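PDB 3BQW: putative capsid protein of prophage from Escherichia coli CFT073, which is of unknown function but probably builds the head shell of a prophage-encoded virus as a member of the phage major capsid protein E family. Local coordinates for residues Gly147-Glu152 / Ile161-Pro166; Glu137-Asn142 / Pro335-Ala340; Met59-Ser64 / Ser80-Gly85. All coordinates share one frame; numbering follows the deposited sequence.

In the fold
The three contacts adjoin one another. Interaction 1 joins the two strands of a beta hairpin that follows helix 113-146, and interaction 2 packs the C-terminal part of that helix on strand 327-338; their centres lie about 9 Å apart. They meet where Ile151 CD1 comes 3.2 Å from Gln336 OE1. Interaction 3, its centre also about 9 Å from that of interaction 1, shares the hairpin's sheet: strand 61-67 neighbours strand 159-162, with a probable hydrogen bond of 2.9 Å from Asp162 N to Phe62 O. Interactions 2 and 3 are about 12 Å apart between centres and touch lightly, at closest through Pro335 CD and Gly85 O at 4.0 Å.

Interaction 1 of 3, residues Gly147-Glu152 / Ile161-Pro166; sequences GKNIIE and IDWKIP
Three backbone hydrogen bonds tie 147-152 to 161-166. Asn149 and Ile161 form an antiparallel hydrogen-bonded pair, with Asn149 N giving to Ile161 O at 2.9 Å and Ile161 N returning to Asn149 O at 2.8 Å. The third bond, Trp163 N to Gly147 O at 2.8 Å, is met nearly along the C=O axis (169° at the oxygen). It carries the pairing past the strand residue Asp162 to the glycine at which the chain leaves helix 113-146 with positive phi. Between these bonds Lys148 and Asp162 make the non-hydrogen-bonded pair, where Lys148 CA directs a C-H...O contact at Ile161 O.

The Asp162 carboxylate is shared out. With CG anti to the backbone N (chi1 -174°), OD1 accepts Lys164 N at 2.8 Å from above the carboxylate plane, closing an Asx turn, while OD2 is salt-bridged to Arg73. Lys148 runs extended alongside and in the same direction, its CG 3.4 Å from Asp162 OD1. Its NZ stops 4.6 Å from Asp162 OD2, so any attraction between the two charges probably acts without direct contact.

The face carrying Asn149 and Ile161 is more apolar. Ile151 crosses Ile161 obliquely and presses CG1 on its CD1 at 3.5 Å, tighter than usual van der Waals contact. Ile161 CG2 lies over one face of the Trp163 ring, toward the rim; at the ring's edge the Asn149 amide stands almost perpendicular (planes 89° apart). Ile165 CG2 packs on Gly147, which has no side chain to hold it off.

Strands 148-151 and 159-162 thus form an antiparallel beta hairpin, the former outermost in a four-stranded antiparallel sheet within this chain, and an Asx turn starts on Asp162, the last residue of the second strand.

Interaction 2 of 3, residues Glu137-Asn142 / Pro335-Ala340; sequences EWLAVN and PQPVPA
Pro337 O is gripped by one side-chain hydrogen bond, from the neighbouring Gln336 NE2 at 3.1 Å. The donor lies in the carbonyl plane, on a lone pair, and the N-H...O angle of 151° is moderately straight. A bend in the Gln336 chain (chi2 55°) turns the amide along its own strand toward the carbonyl of the next residue. The same bend matters for the contact: the CB of Gln336 points away from helix 113-146, yet OE1 returns to lie 4.0 Å from Leu139 CD1.

No hydrogen bond joins 137-142 to 335-340; what meets is carbon. Pro337 points its CB toward the helix, and its ring carbons CG and CD make the contact, at about a right angle to the Leu139 side chain. Its CG approaches Leu139 CB to 3.7 Å, and its CD lies 3.9 Å from Leu139 CD1, so two ring carbons bear on the leucine. Past the leucine, Pro337 CG reaches the helix backbone, 3.8 Å from Ala140 N. Ala140 CB adds a looser touch to the same CG at 4.4 Å. The axes agree with such close seating, 7.9 Å apart at closest and only 24° from parallel.

The length of helix 113-146 and its packing on a sheet are consistent with the spine helix of an HK97-like capsid fold. Around the contact, Val136 of the helix and Phe36 also touch Pro337, Ile151 of strand 148-151 touches both Leu139 and Gln336, and Pro335 touches Ile132 and Val136 of the helix and also Val293 and Tyr295 of strand 292-295.

Interaction 3 of 3, residues Met59-Ser64 / Ser80-Gly85; sequences MSAFCS and STIKPG
The apolar part of this contact centres on one methyl group, Ile82 CD1. It meets Cys63 SG at 3.8 Å and Ala61 CB at 3.9 Å, touching two residues that alternate along strand 61-67 and whose side chains lie on the same face. Ile82 CG1 sits beside its backbone N (chi1 -55°), and a second bend (chi2 -71°) brings the tip toward that strand, although the CB itself does not point there. Tyr159 and Ile161 of strand 159-162 pack on the same isoleucine.

At the other end the backbone of Met59 and Ser60 comes close to Ser80, the CA atoms of Ser60 and Ser80 lying 4.2 Å apart. Met59 O approaches Ser80 CB to 3.1 Å, a carbon neighbour rather than a hydrogen-bond donor.

Polar side-chain atoms turn to other partners. Ser60 OG is hydrogen-bonded to Glu78, and Ser80 OG makes a weak hydrogen bond to Asp50.

No hydrogen bond crosses between 59-64 and 80-85. Strand 61-67 pairs with 70-79 and 159-162, whereas 81-82 pairs with 47-48, so the chain passes from one sheet to another here, and the two segments meet through non-directional packing, with their hydrogen bonds made to other parts of the chain.

Interaction 1 of 3, residues Gly147-Glu152 / Ile161-Pro166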
loop_
_atom_site.group_PDB
_atom_site.type_symbol
_atom_site.label_atom_id
_atom_site.label_comp_id
_atom_site.label_asym_id
_atom_site.label_seq_id
_atom_site.Cartn_x
_atom_site.Cartn_y
_atom_site.Cartn_z
ATOM N N GLY A 147 12.639 -5.345 -3.958
ATOM C CA GLY A 147 12.617 -6.641 -3.276
ATOM C C GLY A 147 12.764 -6.606 -1.767
ATOM O O GLY A 147 12.866 -7.661 -1.141
ATOM N N LYS A 148 12.797 -5.419 -1.174
ATOM C CA LYS A 148 13.054 -5.281 0.267
ATOM C C LYS A 148 12.096 -4.346 1.024
ATOM O O LYS A 148 11.589 -3.357 0.492
ATOM C CB LYS A 148 14.477 -4.796 0.504
ATOM C CG LYS A 148 15.542 -5.745 -0.022
ATOM C CD LYS A 148 16.838 -4.990 -0.253
ATOM C CE LYS A 148 17.955 -5.950 -0.554
ATOM N NZ LYS A 148 19.221 -5.193 -0.641
ATOM N N ASN A 149 11.866 -4.697 2.288
ATOM C CA ASN A 149 11.161 -3.864 3.245
ATOM C C ASN A 149 12.003 -3.709 4.509
ATOM O O ASN A 149 12.605 -4.691 4.998
ATOM C CB ASN A 149 9.832 -4.507 3.667
ATOM C CG ASN A 149 8.788 -4.505 2.579
ATOM O OD1 ASN A 149 8.863 -3.750 1.584
ATOM N ND2 ASN A 149 7.791 -5.354 2.758
ATOM N N ILE A 150 12.001 -2.493 5.058
ATOM C CA ILE A 150 12.489 -2.255 6.410
ATOM C C ILE A 150 11.312 -2.246 7.368
ATOM O O ILE A 150 10.406 -1.446 7.233
ATOM C CB ILE A 150 13.276 -0.950 6.513
ATOM C CG1 ILE A 150 14.606 -1.111 5.768
ATOM C CG2 ILE A 150 13.528 -0.565 8.028
ATOM C CD1 ILE A 150 15.227 0.190 5.318
ATOM N N ILE A 151 11.325 -3.173 8.322
ATOM C CA ILE A 151 10.215 -3.365 9.239
ATOM C C ILE A 151 10.566 -2.771 10.608
ATOM O O ILE A 151 11.618 -3.064 11.181
ATOM C CB ILE A 151 9.850 -4.875 9.361
ATOM C CG1 ILE A 151 9.600 -5.506 7.972
ATOM C CG2 ILE A 151 8.655 -5.106 10.327
ATOM C CD1 ILE A 151 8.654 -4.707 7.037
ATOM N N GLU A 152 9.668 -1.921 11.103
ATOM C CA GLU A 152 9.747 -1.332 12.440
ATOM C C GLU A 152 8.365 -1.410 13.110
ATOM O O GLU A 152 7.333 -1.443 12.435
ATOM C CB GLU A 152 10.169 0.142 12.387
ATOM C CG GLU A 152 10.707 0.635 11.042
ATOM C CD GLU A 152 11.172 2.097 11.081
ATOM O OE1 GLU A 152 10.891 2.790 12.096
ATOM O OE2 GLU A 152 11.837 2.537 10.106
ATOM N N ILE A 161 13.390 -7.315 5.618
ATOM C CA ILE A 161 12.887 -8.455 4.867
ATOM C C ILE A 161 13.383 -8.296 3.443
ATOM O O ILE A 161 13.239 -7.218 2.838
ATOM C CB ILE A 161 11.333 -8.500 4.799
ATOM C CG1 ILE A 161 10.736 -8.755 6.170
ATOM C CG2 ILE A 161 10.867 -9.594 3.839
ATOM C CD1 ILE A 161 9.203 -8.461 6.223
ATOM N N ASP A 162 13.937 -9.371 2.908
ATOM C CA ASP A 162 14.408 -9.396 1.541
ATOM C C ASP A 162 13.774 -10.584 0.810
ATOM O O ASP A 162 14.017 -11.747 1.144
ATOM C CB ASP A 162 15.930 -9.482 1.520
ATOM C CG ASP A 162 16.515 -9.360 0.138
ATOM O OD1 ASP A 162 15.766 -9.087 -0.834
ATOM O OD2 ASP A 162 17.755 -9.531 0.017
ATOM N N TRP A 163 12.938 -10.256 -0.166
ATOM C CA TRP A 163 12.271 -11.248 -1.024
ATOM C C TRP A 163 13.187 -11.729 -2.155
ATOM O O TRP A 163 12.807 -12.613 -2.910
ATOM C CB TRP A 163 11.010 -10.654 -1.614
ATOM C CG TRP A 163 10.024 -10.150 -0.555
ATOM C CD1 TRP A 163 9.725 -8.842 -0.261
ATOM C CD2 TRP A 163 9.261 -10.956 0.358
ATOM N NE1 TRP A 163 8.802 -8.794 0.768
ATOM C CE2 TRP A 163 8.492 -10.068 1.159
ATOM C CE3 TRP A 163 9.147 -12.340 0.576
ATOM C CZ2 TRP A 163 7.623 -10.516 2.149
ATOM C CZ3 TRP A 163 8.280 -12.787 1.562
ATOM C CH2 TRP A 163 7.525 -11.873 2.343
ATOM N N LYS A 164 14.380 -11.134 -2.241
ATOM C CA LYS A 164 15.461 -11.532 -3.152
ATOM C C LYS A 164 14.991 -11.417 -4.599
ATOM O O LYS A 164 14.933 -12.407 -5.327
ATOM C CB LYS A 164 15.994 -12.957 -2.856
ATOM C CG LYS A 164 16.577 -13.206 -1.437
ATOM C CD LYS A 164 18.101 -13.139 -1.330
ATOM C CE LYS A 164 18.662 -13.993 -0.156
ATOM N NZ LYS A 164 20.003 -13.509 0.362
ATOM N N ILE A 165 14.643 -10.208 -5.019
ATOM C CA ILE A 165 14.283 -10.012 -6.416
ATOM C C ILE A 165 15.591 -10.147 -7.237
ATOM O O ILE A 165 16.641 -9.669 -6.809
ATOM C CB ILE A 165 13.525 -8.669 -6.636
ATOM C CG1 ILE A 165 12.705 -8.744 -7.935
ATOM C CG2 ILE A 165 14.472 -7.466 -6.616
ATOM C CD1 ILE A 165 11.953 -7.466 -8.288
ATOM N N PRO A 166 15.562 -10.857 -8.368
ATOM C CA PRO A 166 16.795 -10.885 -9.161
ATOM C C PRO A 166 17.283 -9.478 -9.531
ATOM O O PRO A 166 16.474 -8.598 -9.786
ATOM C CB PRO A 166 16.396 -11.704 -10.404
ATOM C CG PRO A 166 15.273 -12.556 -9.919
ATOM C CD PRO A 166 14.502 -11.659 -8.997
#

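Interaction 2 of 3, residues Glu137-Asn142 / Pro335-Ala340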
loop_
_atom_site.group_PDB
_atom_site.type_symbol
_atom_site.label_atom_id
_atom_site.label_comp_id
_atom_site.label_asym_id
_atom_site.label_seq_id
_atom_site.Cartn_x
_atom_site.Cartn_y
_atom_site.Cartn_z
ATOM N N GLU A 137 0.979 0.263 1.534
ATOM C CA GLU A 137 1.282 0.581 0.128
ATOM C C GLU A 137 2.742 0.895 -0.040
ATOM O O GLU A 137 3.336 0.516 -1.054
ATOM C CB GLU A 137 0.432 1.756 -0.384
ATOM C CG GLU A 137 0.683 2.226 -1.823
ATOM C CD GLU A 137 0.143 1.287 -2.890
ATOM O OE1 GLU A 137 -0.300 0.173 -2.551
ATOM O OE2 GLU A 137 0.211 1.636 -4.105
ATOM N N TRP A 138 3.308 1.601 0.939
ATOM C CA TRP A 138 4.726 1.901 0.981
ATOM C C TRP A 138 5.526 0.601 0.989
ATOM O O TRP A 138 6.441 0.427 0.213
ATOM C CB TRP A 138 5.043 2.740 2.224
ATOM C CG TRP A 138 6.469 3.083 2.391
ATOM C CD1 TRP A 138 7.207 3.943 1.612
ATOM C CD2 TRP A 138 7.361 2.592 3.400
ATOM N NE1 TRP A 138 8.492 4.001 2.069
ATOM C CE2 TRP A 138 8.615 3.186 3.171
ATOM C CE3 TRP A 138 7.221 1.692 4.472
ATOM C CZ2 TRP A 138 9.734 2.926 3.993
ATOM C CZ3 TRP A 138 8.313 1.440 5.295
ATOM C CH2 TRP A 138 9.567 2.039 5.036
ATOM N N LEU A 139 5.139 -0.320 1.873
ATOM C CA LEU A 139 5.747 -1.623 1.928
ATOM C C LEU A 139 5.568 -2.377 0.605
ATOM O O LEU A 139 6.496 -2.992 0.148
ATOM C CB LEU A 139 5.170 -2.430 3.099
ATOM C CG LEU A 139 5.635 -2.017 4.497
ATOM C CD1 LEU A 139 4.836 -2.768 5.585
ATOM C CD2 LEU A 139 7.105 -2.222 4.663
ATOM N N ALA A 140 4.381 -2.322 0.001
ATOM C CA ALA A 140 4.096 -2.983 -1.284
ATOM C C ALA A 140 4.973 -2.471 -2.450
ATOM O O ALA A 140 5.588 -3.261 -3.191
ATOM C CB ALA A 140 2.600 -2.827 -1.637
ATOM N N VAL A 141 5.041 -1.152 -2.593
ATOM C CA VAL A 141 5.815 -0.557 -3.650
ATOM C C VAL A 141 7.301 -0.836 -3.444
ATOM O O VAL A 141 8.009 -1.144 -4.385
ATOM C CB VAL A 141 5.583 0.970 -3.780
ATOM C CG1 VAL A 141 6.513 1.547 -4.868
ATOM C CG2 VAL A 141 4.116 1.275 -4.102
ATOM N N ASN A 142 7.776 -0.725 -2.221
ATOM C CA ASN A 142 9.167 -1.078 -1.931
ATOM C C ASN A 142 9.506 -2.537 -2.256
ATOM O O ASN A 142 10.553 -2.821 -2.800
ATOM C CB ASN A 142 9.504 -0.746 -0.478
ATOM C CG ASN A 142 9.577 0.765 -0.213
ATOM O OD1 ASN A 142 9.287 1.572 -1.073
ATOM N ND2 ASN A 142 9.940 1.134 1.006
ATOM N N PRO A 335 -0.026 -5.356 9.630
ATOM C CA PRO A 335 0.021 -5.797 8.239
ATOM C C PRO A 335 1.422 -5.951 7.666
ATOM O O PRO A 335 2.344 -5.201 8.025
ATOM C CB PRO A 335 -0.702 -4.672 7.505
ATOM C CG PRO A 335 -0.338 -3.445 8.291
ATOM C CD PRO A 335 -0.242 -3.893 9.722
ATOM N N GLN A 336 1.553 -6.920 6.757
ATOM C CA GLN A 336 2.767 -7.133 5.977
ATOM C C GLN A 336 2.386 -7.699 4.604
ATOM O O GLN A 336 1.778 -8.768 4.538
ATOM C CB GLN A 336 3.661 -8.160 6.675
ATOM C CG GLN A 336 4.951 -8.501 5.914
ATOM C CD GLN A 336 5.786 -7.277 5.592
ATOM O OE1 GLN A 336 6.048 -6.454 6.475
ATOM N NE2 GLN A 336 6.216 -7.148 4.326
ATOM N N PRO A 337 2.685 -6.963 3.515
ATOM C CA PRO A 337 2.505 -7.505 2.171
ATOM C C PRO A 337 3.415 -8.713 1.892
ATOM O O PRO A 337 4.579 -8.729 2.283
ATOM C CB PRO A 337 2.846 -6.329 1.245
ATOM C CG PRO A 337 2.925 -5.164 2.090
ATOM C CD PRO A 337 3.106 -5.557 3.492
ATOM N N VAL A 338 2.837 -9.734 1.275
ATOM C CA VAL A 338 3.565 -10.924 0.900
ATOM C C VAL A 338 3.282 -11.165 -0.580
ATOM O O VAL A 338 2.125 -11.357 -0.944
ATOM C CB VAL A 338 3.127 -12.157 1.722
ATOM C CG1 VAL A 338 3.909 -13.375 1.275
ATOM C CG2 VAL A 338 3.328 -11.892 3.229
ATOM N N PRO A 339 4.328 -11.159 -1.414
ATOM C CA PRO A 339 4.099 -11.279 -2.852
ATOM C C PRO A 339 3.824 -12.701 -3.248
ATOM O O PRO A 339 4.163 -13.622 -2.508
ATOM C CB PRO A 339 5.414 -10.796 -3.461
ATOM C CG PRO A 339 6.451 -11.212 -2.464
ATOM C CD PRO A 339 5.772 -11.026 -1.101
ATOM N N ALA A 340 3.195 -12.877 -4.406
ATOM C CA ALA A 340 3.054 -14.185 -4.991
ATOM C C ALA A 340 4.442 -14.526 -5.516
ATOM O O ALA A 340 5.155 -15.253 -4.852
ATOM C CB ALA A 340 1.976 -14.224 -6.079
#

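Interaction 3 of 3, residues Met59-Ser64 / Ser80-Gly85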
loop_
_atom_site.group_PDB
_atom_site.type_symbol
_atom_site.label_atom_id
_atom_site.label_comp_id
_atom_site.label_asym_id
_atom_site.label_seq_id
_atom_site.Cartn_x
_atom_site.Cartn_y
_atom_site.Cartn_z
ATOM N N MET A 59 6.661 -18.195 0.560
ATOM C CA MET A 59 6.492 -18.763 1.906
ATOM C C MET A 59 7.717 -18.659 2.805
ATOM O O MET A 59 7.711 -19.164 3.922
ATOM C CB MET A 59 5.969 -20.195 1.809
ATOM C CG MET A 59 4.455 -20.210 1.582
ATOM S SD MET A 59 3.901 -21.876 1.414
ATOM C CE MET A 59 2.438 -21.850 2.427
ATOM N N SER A 60 8.743 -17.969 2.321
ATOM C CA SER A 60 9.814 -17.531 3.186
ATOM C C SER A 60 10.426 -16.246 2.678
ATOM O O SER A 60 10.246 -15.867 1.525
ATOM C CB SER A 60 10.879 -18.626 3.342
ATOM O OG SER A 60 11.537 -18.893 2.134
ATOM N N ALA A 61 11.145 -15.574 3.568
ATOM C CA ALA A 61 11.918 -14.386 3.223
ATOM C C ALA A 61 13.222 -14.430 4.000
ATOM O O ALA A 61 13.334 -15.114 5.017
ATOM C CB ALA A 61 11.134 -13.097 3.548
ATOM N N PHE A 62 14.216 -13.722 3.483
ATOM C CA PHE A 62 15.516 -13.601 4.125
ATOM C C PHE A 62 15.478 -12.369 5.006
ATOM O O PHE A 62 15.393 -11.231 4.533
ATOM C CB PHE A 62 16.602 -13.493 3.070
ATOM C CG PHE A 62 18.004 -13.671 3.600
ATOM C CD1 PHE A 62 18.548 -14.928 3.740
ATOM C CD2 PHE A 62 18.791 -12.572 3.889
ATOM C CE1 PHE A 62 19.840 -15.082 4.186
ATOM C CE2 PHE A 62 20.088 -12.715 4.342
ATOM C CZ PHE A 62 20.609 -13.959 4.488
ATOM N N CYS A 63 15.535 -12.617 6.301
ATOM C CA CYS A 63 15.376 -11.605 7.306
ATOM C C CYS A 63 16.710 -11.355 7.994
ATOM O O CYS A 63 17.377 -12.290 8.430
ATOM C CB CYS A 63 14.307 -12.049 8.309
ATOM S SG CYS A 63 12.676 -12.094 7.541
ATOM N N SER A 64 17.088 -10.083 8.063
ATOM C CA SER A 64 18.367 -9.666 8.595
ATOM C C SER A 64 18.180 -8.590 9.658
ATOM O O SER A 64 17.428 -7.653 9.449
ATOM C CB SER A 64 19.252 -9.099 7.474
ATOM O OG SER A 64 19.575 -10.070 6.504
ATOM N N SER A 80 10.214 -18.690 7.450
ATOM C CA SER A 80 8.794 -18.568 7.137
ATOM C C SER A 80 8.025 -17.850 8.248
ATOM O O SER A 80 6.834 -17.576 8.118
ATOM C CB SER A 80 8.206 -19.951 6.856
ATOM O OG SER A 80 8.267 -20.766 8.009
ATOM N N THR A 81 8.717 -17.527 9.329
ATOM C CA THR A 81 8.173 -16.713 10.402
ATOM C C THR A 81 8.599 -15.265 10.202
ATOM O O THR A 81 9.794 -14.958 10.231
ATOM C CB THR A 81 8.662 -17.222 11.767
ATOM O OG1 THR A 81 8.356 -18.611 11.863
ATOM C CG2 THR A 81 7.999 -16.481 12.927
ATOM N N ILE A 82 7.611 -14.390 9.999
ATOM C CA ILE A 82 7.822 -12.968 9.761
ATOM C C ILE A 82 7.175 -12.174 10.897
ATOM O O ILE A 82 6.010 -12.374 11.207
ATOM C CB ILE A 82 7.180 -12.516 8.420
ATOM C CG1 ILE A 82 7.696 -13.354 7.238
ATOM C CG2 ILE A 82 7.379 -11.000 8.195
ATOM C CD1 ILE A 82 9.107 -13.114 6.851
ATOM N N LYS A 83 7.926 -11.266 11.505
ATOM C CA LYS A 83 7.395 -10.392 12.544
ATOM C C LYS A 83 6.890 -9.101 11.884
ATOM O O LYS A 83 7.653 -8.364 11.307
ATOM C CB LYS A 83 8.471 -10.123 13.609
ATOM C CG LYS A 83 8.031 -9.219 14.801
ATOM C CD LYS A 83 6.980 -9.824 15.786
ATOM C CE LYS A 83 6.078 -8.749 16.433
ATOM N NZ LYS A 83 5.480 -7.665 15.487
ATOM N N PRO A 84 5.570 -8.867 11.888
ATOM C CA PRO A 84 5.073 -7.634 11.268
ATOM C C PRO A 84 5.332 -6.360 12.093
ATOM O O PRO A 84 5.524 -6.429 13.288
ATOM C CB PRO A 84 3.586 -7.902 11.135
ATOM C CG PRO A 84 3.284 -8.786 12.315
ATOM C CD PRO A 84 4.471 -9.706 12.404
ATOM N N GLY A 85 5.365 -5.214 11.424
ATOM C CA GLY A 85 5.414 -3.930 12.097
ATOM C C GLY A 85 4.054 -3.659 12.725
ATOM O O GLY A 85 3.061 -3.534 12.024
#